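Local coordinates for protein TRAP-type transporter, periplasmic component (Cupriavidus necator, PDB 4P8B) that binds (S)-2-acetolactate and, as the periplasmic solute-binding component of a TRAP-type transporter, probably hands this small organic acid to its membrane partners, at residues Asn100-Pro103 with Leu108-Phe111; Gly179-Ile184 with Asp321-Gln326; Gln128-Lys133 with Val332-Gly337; Arg81-Ile86 with Ala142-Leu147; Pro118-Leu123 with Gly282-Gly287. One frame throughout, in Å; residues are numbered along the deposited sequence.

Contact 1 is the hub: it holds Asn100 of the acetolactate pocket and touches each of the other four. Its centre lies about 9 Å from that of contact 2, where Asn109 OD1 reaches Leu182 CD2 (3.8 Å), and about 12 Å from that of contact 4, where Trp101 NE1 probably hydrogen-bonds Glu82 OE1 (2.8 Å). Leu110 CD1 packs on Val131 CG1 (4.0 Å) of contact 3. Contacts 2 and 3 share the salt bridge of Lys324 NZ to Glu336 OE2 (2.9 Å). Contacts 4 and 5 lie on opposite sides of the chain's centre, their own centres about 29 Å apart. Contact 3 lies away from the pocket.

Contact 1. Residues Asn100-Pro103 with Leu108-Phe111. With X2X ((2S)-2-hydroxy-2-methyl-3-oxobutanoic acid), chain D.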
# COMPACT_ATOMS: atom_id res chain seq x y z
N ASN A 100 2.47 1.58 5.93
CA ASN A 100 3.74 1.82 6.60
C ASN A 100 3.70 3.01 7.54
O ASN A 100 4.46 3.07 8.50
CB ASN A 100 4.84 2.01 5.58
CG ASN A 100 5.13 0.75 4.81
OD1 ASN A 100 4.89 -0.37 5.30
ND2 ASN A 100 5.55 0.90 3.57
N TRP A 101 2.78 3.93 7.27
CA TRP A 101 2.65 5.15 8.08
C TRP A 101 1.53 5.03 9.12
O TRP A 101 1.34 5.92 9.96
CB TRP A 101 2.37 6.36 7.19
CG TRP A 101 3.43 6.68 6.17
CD1 TRP A 101 4.71 6.16 6.08
CD2 TRP A 101 3.27 7.58 5.08
NE1 TRP A 101 5.34 6.71 4.98
CE2 TRP A 101 4.49 7.59 4.37
CE3 TRP A 101 2.22 8.40 4.66
CZ2 TRP A 101 4.66 8.37 3.23
CZ3 TRP A 101 2.40 9.17 3.54
CH2 TRP A 101 3.62 9.15 2.83
N SER A 102 0.77 3.95 9.06
CA SER A 102 -0.30 3.74 10.02
C SER A 102 0.16 3.77 11.49
O SER A 102 -0.59 4.26 12.32
CB SER A 102 -1.02 2.42 9.73
OG SER A 102 -1.78 2.52 8.55
N PRO A 103 1.37 3.26 11.82
CA PRO A 103 1.75 3.34 13.24
C PRO A 103 1.79 4.76 13.79
O PRO A 103 1.52 4.95 14.98
CB PRO A 103 3.14 2.69 13.27
CG PRO A 103 3.13 1.78 12.11
CD PRO A 103 2.35 2.47 11.04
N LEU A 108 -4.82 6.21 8.82
CA LEU A 108 -4.42 5.46 7.65
C LEU A 108 -4.77 3.97 7.77
O LEU A 108 -4.79 3.27 6.77
CB LEU A 108 -2.94 5.65 7.34
CG LEU A 108 -2.53 7.08 6.99
CD1 LEU A 108 -1.04 7.13 6.75
CD2 LEU A 108 -3.27 7.57 5.75
N ASN A 109 -5.10 3.51 8.99
CA ASN A 109 -5.61 2.16 9.16
C ASN A 109 -6.96 1.94 8.44
O ASN A 109 -7.37 0.81 8.24
CB ASN A 109 -5.78 1.81 10.63
CG ASN A 109 -4.48 1.56 11.34
OD1 ASN A 109 -3.78 0.60 11.06
ND2 ASN A 109 -4.16 2.41 12.31
N LEU A 110 -7.64 3.01 8.05
CA LEU A 110 -8.91 2.89 7.36
C LEU A 110 -8.81 1.97 6.15
O LEU A 110 -9.68 1.13 5.92
CB LEU A 110 -9.40 4.27 6.95
CG LEU A 110 -10.82 4.37 6.40
CD1 LEU A 110 -11.46 5.69 6.80
CD2 LEU A 110 -10.81 4.24 4.89
N PHE A 111 -7.72 2.09 5.39
CA PHE A 111 -7.55 1.29 4.21
C PHE A 111 -7.20 -0.18 4.50
O PHE A 111 -7.26 -1.04 3.60
CB PHE A 111 -6.49 1.91 3.27
CG PHE A 111 -6.83 3.29 2.82
CD1 PHE A 111 -7.84 3.49 1.87
CD2 PHE A 111 -6.19 4.40 3.33
CE1 PHE A 111 -8.17 4.75 1.45
CE2 PHE A 111 -6.54 5.68 2.91
CZ PHE A 111 -7.52 5.84 1.98
OAD X2X D . 6.05 -4.44 2.68
CAH X2X D . 5.19 -4.63 1.77
OAE X2X D . 4.55 -5.72 1.69
CAI X2X D . 4.91 -3.56 0.77
CAB X2X D . 6.12 -3.41 -0.12
OAF X2X D . 3.70 -3.80 0.09
CAG X2X D . 4.69 -2.32 1.57
OAC X2X D . 5.59 -1.50 1.71
CAA X2X D . 3.37 -2.09 2.24
O HOH W 1 -2.75 -0.06 8.47
O HOH W 2 -2.26 2.98 14.47
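The acetolactate pocket is bordered by the short helix 98-101, and directly beyond its ligand-binding residue the chain doubles back, setting Trp101 and Ser102 against Leu108 and Asn109. Asn100 faces away from this turn and serves the ligand: its ND2 donates to the ketone oxygen OAC of the bound (2S)-2-hydroxy-2-methyl-3-oxobutanoic acid at 3.0 Å, nearly straight at 169°. Its OD1 accepts from NE2 of Gln79, itself a ligand-binding residue, so both ends of the amide are engaged and its flip is settled. Behind it, Leu108 extends its side chain (chi2 178°) and brings CD1 to 3.5 Å from Trp101 CB. The same methyl lies at the edge of the indole, near its plane, 4.1 Å from Trp101 CE3. Ser102 OG rests 3.4 Å from Leu108 C, the backbone carbonyl carbon, without a direct hydrogen bond across the turn. This hydroxyl bonds Thr98 O and accepts a hydrogen bond from a water (2.8 Å to Ser102 OG) that also donates to Asn109 OD1 at 2.9 Å. A second water donates to Ser102 O and accepts from Asn109 ND2 at 2.9 Å, while that amide nitrogen bonds Arg106 O as well. Two water bridges thus tie the polar side of the turn, and carbon contacts close the other. Trp101 continues onto Ile245 and Val247 of strand 241-249, while Leu108 and Phe111 lean on Ile135 of helix 130-141.

Contact 2. Residues Gly179-Ile184 with Asp321-Gln326; sequences GSPLYI and DKWKKQ
The indole of Trp323 has Leu182 over one face and its own helix neighbour Gln326 over the other. Leu182 CB stands 3.7 Å above the ring system, over its centre, and Gln326 OE1 stands 3.3 Å above the opposite face, displaced toward the rim. The closest carbon approach is a CH-pi contact: Leu182 CD1 is 3.5 Å from the centroid of the five-membered ring of Trp323, only 12° off the ring normal. Leu182 CD2 covers the six-membered side at 4.0 Å from Trp323 CE3, so both methyls and CB spread over the indole. Leu182 lays this branch along the ring because chi1 (172°) turns CG to the side opposite its backbone N, and the two side chains run antiparallel alongside each other. The backbone takes part too, since Leu182 N is 3.7 Å from Trp323 CZ2. Pro181 adds a looser touch, its CB lying 4.3 Å from Trp323 CH2. The contact joins the start of helix 181-189 to helix 317-327, with the side chain of Leu182 about 13 Å from the bound ligand. At the indole's polar end NE1 bonds OE1 of Glu185, one turn further along the first helix, and the same carboxylate oxygen forms a salt bridge with Lys322 NZ. No hydrogen bond joins the two segments themselves. The chemistry is therefore dispersion and CH-pi contact over an aromatic face, while the NE1 bond to Glu185, a directional one, would fix how the indole is rotated in its place.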
# COMPACT_ATOMS: atom_id res chain seq x y z
N GLY A 179 4.69 -4.65 9.91
CA GLY A 179 4.55 -4.37 11.33
C GLY A 179 3.57 -3.26 11.69
O GLY A 179 3.96 -2.25 12.26
N SER A 180 2.30 -3.47 11.38
CA SER A 180 1.22 -2.60 11.83
C SER A 180 0.18 -3.50 12.52
O SER A 180 -0.34 -4.40 11.88
CB SER A 180 0.64 -1.83 10.64
OG SER A 180 -0.76 -1.64 10.74
N PRO A 181 -0.09 -3.27 13.83
CA PRO A 181 -0.82 -4.23 14.67
C PRO A 181 -2.18 -4.72 14.15
O PRO A 181 -2.58 -5.83 14.45
CB PRO A 181 -1.00 -3.48 16.01
CG PRO A 181 -0.35 -2.15 15.85
CD PRO A 181 0.49 -2.17 14.62
N LEU A 182 -2.88 -3.90 13.37
CA LEU A 182 -4.14 -4.33 12.80
C LEU A 182 -3.98 -5.60 11.99
O LEU A 182 -4.82 -6.51 12.06
CB LEU A 182 -4.72 -3.18 11.98
CG LEU A 182 -5.96 -3.43 11.11
CD1 LEU A 182 -7.07 -4.22 11.82
CD2 LEU A 182 -6.49 -2.08 10.67
N TYR A 183 -2.90 -5.71 11.23
CA TYR A 183 -2.69 -6.91 10.43
C TYR A 183 -2.48 -8.17 11.30
O TYR A 183 -2.95 -9.26 10.95
CB TYR A 183 -1.54 -6.73 9.41
CG TYR A 183 -1.99 -5.85 8.29
CD1 TYR A 183 -2.68 -6.37 7.20
CD2 TYR A 183 -1.82 -4.47 8.35
CE1 TYR A 183 -3.15 -5.54 6.19
CE2 TYR A 183 -2.29 -3.64 7.36
CZ TYR A 183 -2.97 -4.18 6.28
OH TYR A 183 -3.46 -3.35 5.30
N ILE A 184 -1.81 -8.02 12.43
CA ILE A 184 -1.67 -9.14 13.35
C ILE A 184 -3.04 -9.59 13.84
O ILE A 184 -3.33 -10.77 13.87
CB ILE A 184 -0.78 -8.77 14.55
CG1 ILE A 184 0.67 -8.54 14.09
CG2 ILE A 184 -0.82 -9.86 15.61
CD1 ILE A 184 1.34 -9.78 13.53
N ASP A 321 -14.80 -3.84 13.63
CA ASP A 321 -15.55 -2.98 14.54
C ASP A 321 -14.62 -2.32 15.56
O ASP A 321 -14.77 -1.14 15.89
CB ASP A 321 -16.63 -3.79 15.26
CG ASP A 321 -17.73 -4.27 14.33
OD1 ASP A 321 -17.88 -3.72 13.22
OD2 ASP A 321 -18.45 -5.22 14.72
N LYS A 322 -13.66 -3.10 16.06
CA LYS A 322 -12.70 -2.59 17.03
C LYS A 322 -11.89 -1.44 16.42
O LYS A 322 -11.76 -0.36 17.03
CB LYS A 322 -11.76 -3.72 17.48
CG LYS A 322 -10.58 -3.23 18.31
CD LYS A 322 -9.72 -4.40 18.79
CE LYS A 322 -8.55 -3.89 19.63
NZ LYS A 322 -7.63 -4.97 20.07
N TRP A 323 -11.35 -1.65 15.23
CA TRP A 323 -10.49 -0.64 14.62
C TRP A 323 -11.27 0.55 14.05
O TRP A 323 -10.75 1.66 13.97
CB TRP A 323 -9.54 -1.30 13.59
CG TRP A 323 -8.47 -2.02 14.31
CD1 TRP A 323 -8.55 -3.27 14.87
CD2 TRP A 323 -7.17 -1.53 14.60
NE1 TRP A 323 -7.37 -3.58 15.49
CE2 TRP A 323 -6.51 -2.53 15.35
CE3 TRP A 323 -6.50 -0.34 14.32
CZ2 TRP A 323 -5.20 -2.38 15.78
CZ3 TRP A 323 -5.21 -0.19 14.76
CH2 TRP A 323 -4.58 -1.19 15.50
N LYS A 324 -12.53 0.32 13.70
CA LYS A 324 -13.42 1.42 13.30
C LYS A 324 -13.50 2.47 14.41
O LYS A 324 -13.42 3.66 14.14
CB LYS A 324 -14.82 0.88 12.99
CG LYS A 324 -15.91 1.95 12.77
CD LYS A 324 -17.13 1.34 12.08
CE LYS A 324 -18.26 2.36 11.86
NZ LYS A 324 -19.39 1.74 11.11
N LYS A 325 -13.60 2.02 15.65
CA LYS A 325 -13.60 2.94 16.78
C LYS A 325 -12.24 3.62 16.98
O LYS A 325 -12.17 4.79 17.34
CB LYS A 325 -13.98 2.20 18.06
CG LYS A 325 -15.41 1.70 18.04
CD LYS A 325 -15.79 1.06 19.36
CE LYS A 325 -17.29 0.78 19.43
NZ LYS A 325 -17.71 -0.31 18.50
N GLN A 326 -11.16 2.88 16.75
CA GLN A 326 -9.82 3.42 16.93
C GLN A 326 -9.47 4.49 15.90
O GLN A 326 -8.85 5.50 16.22
CB GLN A 326 -8.79 2.31 16.85
CG GLN A 326 -8.84 1.35 18.02
CD GLN A 326 -7.58 0.51 18.11
OE1 GLN A 326 -6.52 0.92 17.62
NE2 GLN A 326 -7.69 -0.66 18.73

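Contact 3. Residues Gln128-Lys133 with Val332-Gly337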
# COMPACT_ATOMS: atom_id res chain seq x y z
N GLN A 128 -10.72 9.84 -3.77
CA GLN A 128 -11.14 10.99 -4.56
C GLN A 128 -12.27 11.76 -3.89
O GLN A 128 -12.73 12.75 -4.42
CB GLN A 128 -11.57 10.55 -5.97
CG GLN A 128 -10.45 9.84 -6.70
CD GLN A 128 -10.88 9.12 -7.96
OE1 GLN A 128 -12.07 9.06 -8.28
NE2 GLN A 128 -9.91 8.53 -8.66
N GLY A 129 -12.70 11.32 -2.70
CA GLY A 129 -13.84 11.91 -2.02
C GLY A 129 -13.52 12.52 -0.66
O GLY A 129 -12.36 12.86 -0.38
N GLU A 130 -14.53 12.69 0.18
CA GLU A 130 -14.34 13.37 1.45
C GLU A 130 -13.38 12.62 2.37
O GLU A 130 -12.71 13.22 3.20
CB GLU A 130 -15.68 13.65 2.14
CG GLU A 130 -16.32 12.48 2.84
CD GLU A 130 -17.71 12.83 3.40
OE1 GLU A 130 -17.85 13.90 4.03
OE2 GLU A 130 -18.64 12.02 3.20
N VAL A 131 -13.31 11.30 2.24
CA VAL A 131 -12.45 10.54 3.12
C VAL A 131 -10.99 10.89 2.82
O VAL A 131 -10.21 11.16 3.74
CB VAL A 131 -12.69 9.04 3.01
CG1 VAL A 131 -11.58 8.26 3.68
CG2 VAL A 131 -14.03 8.69 3.64
N GLY A 132 -10.63 10.91 1.54
CA GLY A 132 -9.27 11.25 1.16
C GLY A 132 -8.91 12.65 1.58
O GLY A 132 -7.80 12.93 2.04
N LYS A 133 -9.87 13.56 1.45
CA LYS A 133 -9.63 14.94 1.84
C LYS A 133 -9.39 15.04 3.34
O LYS A 133 -8.49 15.76 3.79
CB LYS A 133 -10.79 15.82 1.38
CG LYS A 133 -10.84 15.95 -0.14
CD LYS A 133 -12.11 16.65 -0.62
CE LYS A 133 -12.16 16.74 -2.14
NZ LYS A 133 -13.53 16.56 -2.71
N VAL A 332 -14.83 6.36 9.33
CA VAL A 332 -15.11 5.05 8.74
C VAL A 332 -16.53 5.00 8.21
O VAL A 332 -16.79 4.45 7.14
CB VAL A 332 -14.84 3.94 9.76
CG1 VAL A 332 -15.23 2.58 9.17
CG2 VAL A 332 -13.36 3.93 10.16
N THR A 333 -17.44 5.63 8.93
CA THR A 333 -18.81 5.66 8.49
C THR A 333 -18.95 6.44 7.18
O THR A 333 -19.67 6.04 6.27
CB THR A 333 -19.68 6.25 9.57
OG1 THR A 333 -19.67 5.39 10.72
CG2 THR A 333 -21.09 6.41 9.08
N LYS A 334 -18.22 7.56 7.06
CA LYS A 334 -18.19 8.29 5.80
C LYS A 334 -17.66 7.42 4.66
O LYS A 334 -18.17 7.48 3.53
CB LYS A 334 -17.34 9.56 5.94
CG LYS A 334 -18.04 10.65 6.73
CD LYS A 334 -17.10 11.78 7.08
CE LYS A 334 -17.82 12.84 7.91
NZ LYS A 334 -16.90 13.99 8.23
N ALA A 335 -16.66 6.59 4.94
CA ALA A 335 -16.10 5.69 3.94
C ALA A 335 -17.15 4.66 3.52
O ALA A 335 -17.34 4.40 2.32
CB ALA A 335 -14.87 5.01 4.47
N GLU A 336 -17.83 4.07 4.49
CA GLU A 336 -18.88 3.09 4.21
C GLU A 336 -19.93 3.68 3.30
O GLU A 336 -20.39 3.04 2.36
CB GLU A 336 -19.50 2.58 5.51
CG GLU A 336 -18.55 1.76 6.37
CD GLU A 336 -19.03 1.55 7.80
OE1 GLU A 336 -20.04 2.17 8.20
OE2 GLU A 336 -18.39 0.77 8.54
N GLY A 337 -20.33 4.91 3.58
CA GLY A 337 -21.34 5.56 2.77
C GLY A 337 -20.89 5.90 1.36
O GLY A 337 -21.63 5.73 0.41
O HOH W 3 -20.12 9.36 3.15
O HOH W 4 -16.28 15.08 5.63
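A water donates to the backbone O of Lys334 at 2.7 Å and also to Glu130 OE2 at 3.0 Å, linking the first turn of helix 130-141 to helix 329-340 near the C-terminus of the chain. This is a helix-helix contact with a wet, charged rim and an apolar inner side. A second water accepts from Lys334 NZ at 2.9 Å; its link to Glu130 OE1 is doubtful, because it sits unusually close to that oxygen. The charged atoms themselves stay apart: Glu130 OE1 and Lys334 NZ are 4.3 Å from each other, too far for a salt bridge, although their opposite charges probably still attract. Glu130 holds its CG between the backbone N and the carbonyl carbon (chi1 78°), and its extended chain runs nearly perpendicular to that of Lys334. The carboxylate consequently lies against the methylenes, with Glu130 OE1 3.8 Å from Lys334 CD and Glu130 OE2 3.8 Å from Lys334 CG. Gly129 is the N-cap of the first helix, and its O accepts from Lys133 N. A carboxylate in such a first turn would probably be favoured by the helix dipole. Deeper in, Val131 meets the second helix through a single methyl: CG2 sits 3.6 Å from the backbone N of Ala335 and 3.9 Å from Ala335 CB.

Contact 4. Residues Arg81-Ile86 with Ala142-Leu147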
# COMPACT_ATOMS: atom_id res chain seq x y z
N ARG A 81 8.96 3.16 10.28
CA ARG A 81 9.26 4.46 10.86
C ARG A 81 9.68 5.47 9.79
O ARG A 81 10.28 6.50 10.11
CB ARG A 81 10.31 4.36 11.95
CG ARG A 81 11.66 3.84 11.48
CD ARG A 81 12.62 3.74 12.66
NE ARG A 81 13.89 3.13 12.29
CZ ARG A 81 14.92 3.79 11.78
NH1 ARG A 81 14.87 5.10 11.61
NH2 ARG A 81 16.04 3.13 11.48
N GLU A 82 9.35 5.20 8.54
CA GLU A 82 9.56 6.14 7.47
C GLU A 82 8.82 7.47 7.71
O GLU A 82 9.37 8.54 7.44
CB GLU A 82 9.09 5.54 6.14
CG GLU A 82 9.48 6.35 4.92
CD GLU A 82 8.80 5.88 3.63
OE1 GLU A 82 7.56 5.65 3.66
OE2 GLU A 82 9.46 5.71 2.60
N PHE A 83 7.59 7.42 8.22
CA PHE A 83 6.83 8.65 8.40
C PHE A 83 7.56 9.60 9.34
O PHE A 83 7.64 10.81 9.09
CB PHE A 83 5.43 8.38 8.95
CG PHE A 83 4.55 9.59 8.99
CD1 PHE A 83 3.93 10.02 7.83
CD2 PHE A 83 4.37 10.32 10.16
CE1 PHE A 83 3.13 11.12 7.82
CE2 PHE A 83 3.56 11.44 10.16
CZ PHE A 83 2.95 11.85 8.98
N SER A 84 8.08 9.07 10.45
CA SER A 84 8.79 9.93 11.39
C SER A 84 10.02 10.57 10.75
O SER A 84 10.33 11.73 10.99
CB SER A 84 9.19 9.13 12.63
OG SER A 84 8.07 8.45 13.17
N ALA A 85 10.72 9.82 9.91
CA ALA A 85 11.89 10.35 9.23
C ALA A 85 11.51 11.46 8.24
O ALA A 85 12.25 12.44 8.08
CB ALA A 85 12.64 9.22 8.51
N ILE A 86 10.35 11.32 7.59
CA ILE A 86 9.84 12.40 6.74
C ILE A 86 9.48 13.63 7.59
O ILE A 86 9.89 14.74 7.25
CB ILE A 86 8.59 11.99 5.93
CG1 ILE A 86 8.89 10.82 5.00
CG2 ILE A 86 8.11 13.17 5.09
CD1 ILE A 86 7.65 10.10 4.51
N ALA A 142 0.13 17.17 10.59
CA ALA A 142 1.21 16.39 11.18
C ALA A 142 2.60 16.76 10.66
O ALA A 142 3.59 16.17 11.09
CB ALA A 142 0.95 14.91 10.95
N GLY A 143 2.68 17.71 9.74
CA GLY A 143 3.97 18.18 9.27
C GLY A 143 4.47 17.49 8.01
O GLY A 143 5.65 17.56 7.67
N VAL A 144 3.55 16.86 7.28
CA VAL A 144 3.89 16.10 6.08
C VAL A 144 2.90 16.47 4.97
O VAL A 144 1.75 16.02 5.00
CB VAL A 144 3.87 14.59 6.39
CG1 VAL A 144 4.07 13.72 5.13
CG2 VAL A 144 4.94 14.26 7.44
N VAL A 145 3.36 17.23 3.96
CA VAL A 145 2.46 17.85 3.00
C VAL A 145 2.07 16.83 1.94
O VAL A 145 2.92 16.41 1.13
CB VAL A 145 3.14 19.05 2.32
CG1 VAL A 145 2.19 19.72 1.33
CG2 VAL A 145 3.61 20.07 3.37
N PRO A 146 0.80 16.41 1.94
CA PRO A 146 0.34 15.44 0.94
C PRO A 146 -0.06 16.09 -0.36
O PRO A 146 -0.73 17.15 -0.33
CB PRO A 146 -0.87 14.81 1.61
CG PRO A 146 -1.48 15.95 2.38
CD PRO A 146 -0.30 16.80 2.84
N LEU A 147 0.30 15.50 -1.49
CA LEU A 147 0.11 16.12 -2.79
C LEU A 147 -0.73 15.30 -3.78
O LEU A 147 -1.34 15.86 -4.68
CB LEU A 147 1.46 16.40 -3.43
CG LEU A 147 2.37 17.36 -2.65
CD1 LEU A 147 3.71 17.51 -3.36
CD2 LEU A 147 1.73 18.74 -2.43
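Two first torsions near 180° bring Phe83 and Val144 together: Phe83 (chi1 -173°) sets CG beside its own carbonyl carbon and sends the ring on toward the strand, and Val144 (chi1 174°) puts CG1 anti to its backbone N, leaving CG2 to face the ring. The contact packs helix 82-88 onto the start of strand 144-154, an outermost strand of the mixed five-stranded sheet in the periplasmic-binding-protein fold of this solute-binding family. Val144 CG2 approaches the far end of the ring obliquely, 3.5 Å from Phe83 CZ and 3.6 Å from Phe83 CE1. Val144 CG1 lies 3.9 Å from Phe83 CE1, so both methyls come to that corner from the same side of the ring. Val144 is modelled in two conformers, and these distances hold for one of them. A turn further along the helix, Ile86 meets the same valine crosswise, its CG2 standing 4.1 Å from Val144 CG1. Gly143, between the preceding helix and the strand, has a positive phi of 95° and closes that helix with a Schellman motif. Val145 pairs with Val248 of strand 241-249 through the backbone, and just before the strand Gly143 bonds the backbone of Lys250. Val247 of strand 241-249 touches both Ile86 and Val144, and Leu139 of helix 130-141 packs on Phe83, so Val247 and Leu139 add further apolar neighbours. All the cross-contact chemistry is apolar, without a hydrogen bond. At the ring's rim, near its plane, Ala142 CB lies 4.2 Å from Phe83 CZ.

Contact 5. Residues Pro118-Leu123 with Gly282-Gly287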
# COMPACT_ATOMS: atom_id res chain seq x y z
N PRO A 118 -15.06 -3.31 -1.82
CA PRO A 118 -15.29 -4.46 -2.71
C PRO A 118 -14.53 -4.43 -4.03
O PRO A 118 -14.33 -5.48 -4.64
CB PRO A 118 -16.79 -4.38 -3.02
CG PRO A 118 -17.38 -3.61 -1.91
CD PRO A 118 -16.31 -2.63 -1.45
N ASP A 119 -14.10 -3.26 -4.49
CA ASP A 119 -13.56 -3.14 -5.83
C ASP A 119 -12.81 -1.81 -5.99
O ASP A 119 -12.69 -1.02 -5.04
CB ASP A 119 -14.69 -3.29 -6.87
CG ASP A 119 -15.86 -2.35 -6.62
OD1 ASP A 119 -15.67 -1.22 -6.13
OD2 ASP A 119 -17.00 -2.72 -6.97
N TYR A 120 -12.26 -1.57 -7.18
CA TYR A 120 -11.49 -0.36 -7.44
C TYR A 120 -12.35 0.89 -7.34
O TYR A 120 -11.88 1.94 -6.90
CB TYR A 120 -10.78 -0.43 -8.80
CG TYR A 120 -9.75 -1.54 -8.82
CD1 TYR A 120 -8.52 -1.39 -8.19
CD2 TYR A 120 -10.04 -2.77 -9.39
CE1 TYR A 120 -7.61 -2.40 -8.17
CE2 TYR A 120 -9.12 -3.81 -9.38
CZ TYR A 120 -7.90 -3.62 -8.76
OH TYR A 120 -6.99 -4.67 -8.74
N LYS A 121 -13.62 0.79 -7.74
CA LYS A 121 -14.53 1.92 -7.66
C LYS A 121 -14.66 2.35 -6.19
O LYS A 121 -14.79 3.55 -5.90
CB LYS A 121 -15.89 1.56 -8.25
CG LYS A 121 -16.70 2.75 -8.71
CD LYS A 121 -17.85 2.33 -9.63
CE LYS A 121 -18.61 3.52 -10.17
NZ LYS A 121 -19.76 3.11 -11.03
N ALA A 122 -14.60 1.40 -5.28
CA ALA A 122 -14.71 1.69 -3.85
C ALA A 122 -13.48 2.40 -3.35
O ALA A 122 -13.58 3.36 -2.58
CB ALA A 122 -14.97 0.41 -3.07
N LEU A 123 -12.30 1.94 -3.74
CA LEU A 123 -11.08 2.61 -3.34
C LEU A 123 -11.07 4.04 -3.86
O LEU A 123 -10.73 4.99 -3.13
CB LEU A 123 -9.88 1.80 -3.85
CG LEU A 123 -8.47 2.36 -3.65
CD1 LEU A 123 -8.21 2.73 -2.22
CD2 LEU A 123 -7.41 1.39 -4.15
N GLY A 282 -4.02 -5.11 -16.24
CA GLY A 282 -4.52 -6.48 -16.24
C GLY A 282 -5.32 -6.90 -15.02
O GLY A 282 -5.55 -8.10 -14.84
N LEU A 283 -5.78 -5.94 -14.22
CA LEU A 283 -6.45 -6.24 -12.94
C LEU A 283 -7.86 -5.69 -12.78
O LEU A 283 -8.71 -6.36 -12.23
CB LEU A 283 -5.64 -5.71 -11.76
CG LEU A 283 -4.32 -6.42 -11.58
CD1 LEU A 283 -3.42 -5.62 -10.64
CD2 LEU A 283 -4.54 -7.83 -11.04
N ALA A 284 -8.08 -4.45 -13.20
CA ALA A 284 -9.39 -3.82 -13.01
C ALA A 284 -10.28 -4.15 -14.20
O ALA A 284 -10.93 -3.27 -14.76
CB ALA A 284 -9.23 -2.32 -12.83
N GLU A 285 -10.29 -5.42 -14.57
CA GLU A 285 -10.98 -5.90 -15.76
C GLU A 285 -11.55 -7.27 -15.45
O GLU A 285 -11.03 -7.98 -14.58
CB GLU A 285 -10.01 -6.00 -16.93
CG GLU A 285 -9.23 -4.72 -17.21
CD GLU A 285 -7.85 -4.99 -17.77
OE1 GLU A 285 -7.13 -4.00 -18.05
OE2 GLU A 285 -7.48 -6.18 -17.93
N PRO A 286 -12.62 -7.67 -16.16
CA PRO A 286 -13.39 -8.88 -15.83
C PRO A 286 -12.57 -10.15 -15.56
O PRO A 286 -12.74 -10.76 -14.50
CB PRO A 286 -14.29 -9.07 -17.06
CG PRO A 286 -13.82 -8.06 -18.09
CD PRO A 286 -13.18 -6.96 -17.32
N GLY A 287 -11.71 -10.54 -16.49
CA GLY A 287 -11.03 -11.82 -16.39
C GLY A 287 -9.63 -11.77 -15.80
O GLY A 287 -8.87 -12.72 -15.94
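Tyr120 reaches from the first turn of helix 120-127 to Ala284 and Leu283, and its atoms meet them in order from root to tip. CB points toward the loop, and the ring begins to engage at CG, which is 4.1 Å from Ala284 CB. Tyr120 CD2 comes closer, 3.6 Å from the same methyl, and Tyr120 CE2 lies 3.6 Å from Ala284 CA. The methyl meets the ring obliquely, along the CD2-CE2 side. Further out, Tyr120 CZ is 4.3 Å from Leu283 CB, and at the tip Tyr120 OH rests against that carbon at 3.5 Å. The tyrosine starts with CG anti to its carbonyl carbon (chi1 -65°), which leads the ring out from the helix to the 282-287 loop. Asp119, the N-cap residue just before it, accepts from Ala122 N at its OD1 (3.0 Å, 138° at the hydrogen), and its OD2 forms a salt bridge with Arg342. On the loop side Ala284 is the centre of an inverse gamma turn, closed by a weak bond from Glu285 N to Leu283 O, which presents the alanine methyl and the leucine to the ring. Phe154 meets the tyrosine ring edge-to-face, and Leu283 continues onto Ala290 and Trp291 of helix 289-295. The pair thus joins the start of one helix to the loop after helix 258-279, at the surface. Because the hydroxyl meets carbon here and no hydrogen bond spans the two segments, the contact rests on van der Waals packing of one aromatic side chain on a tight turn.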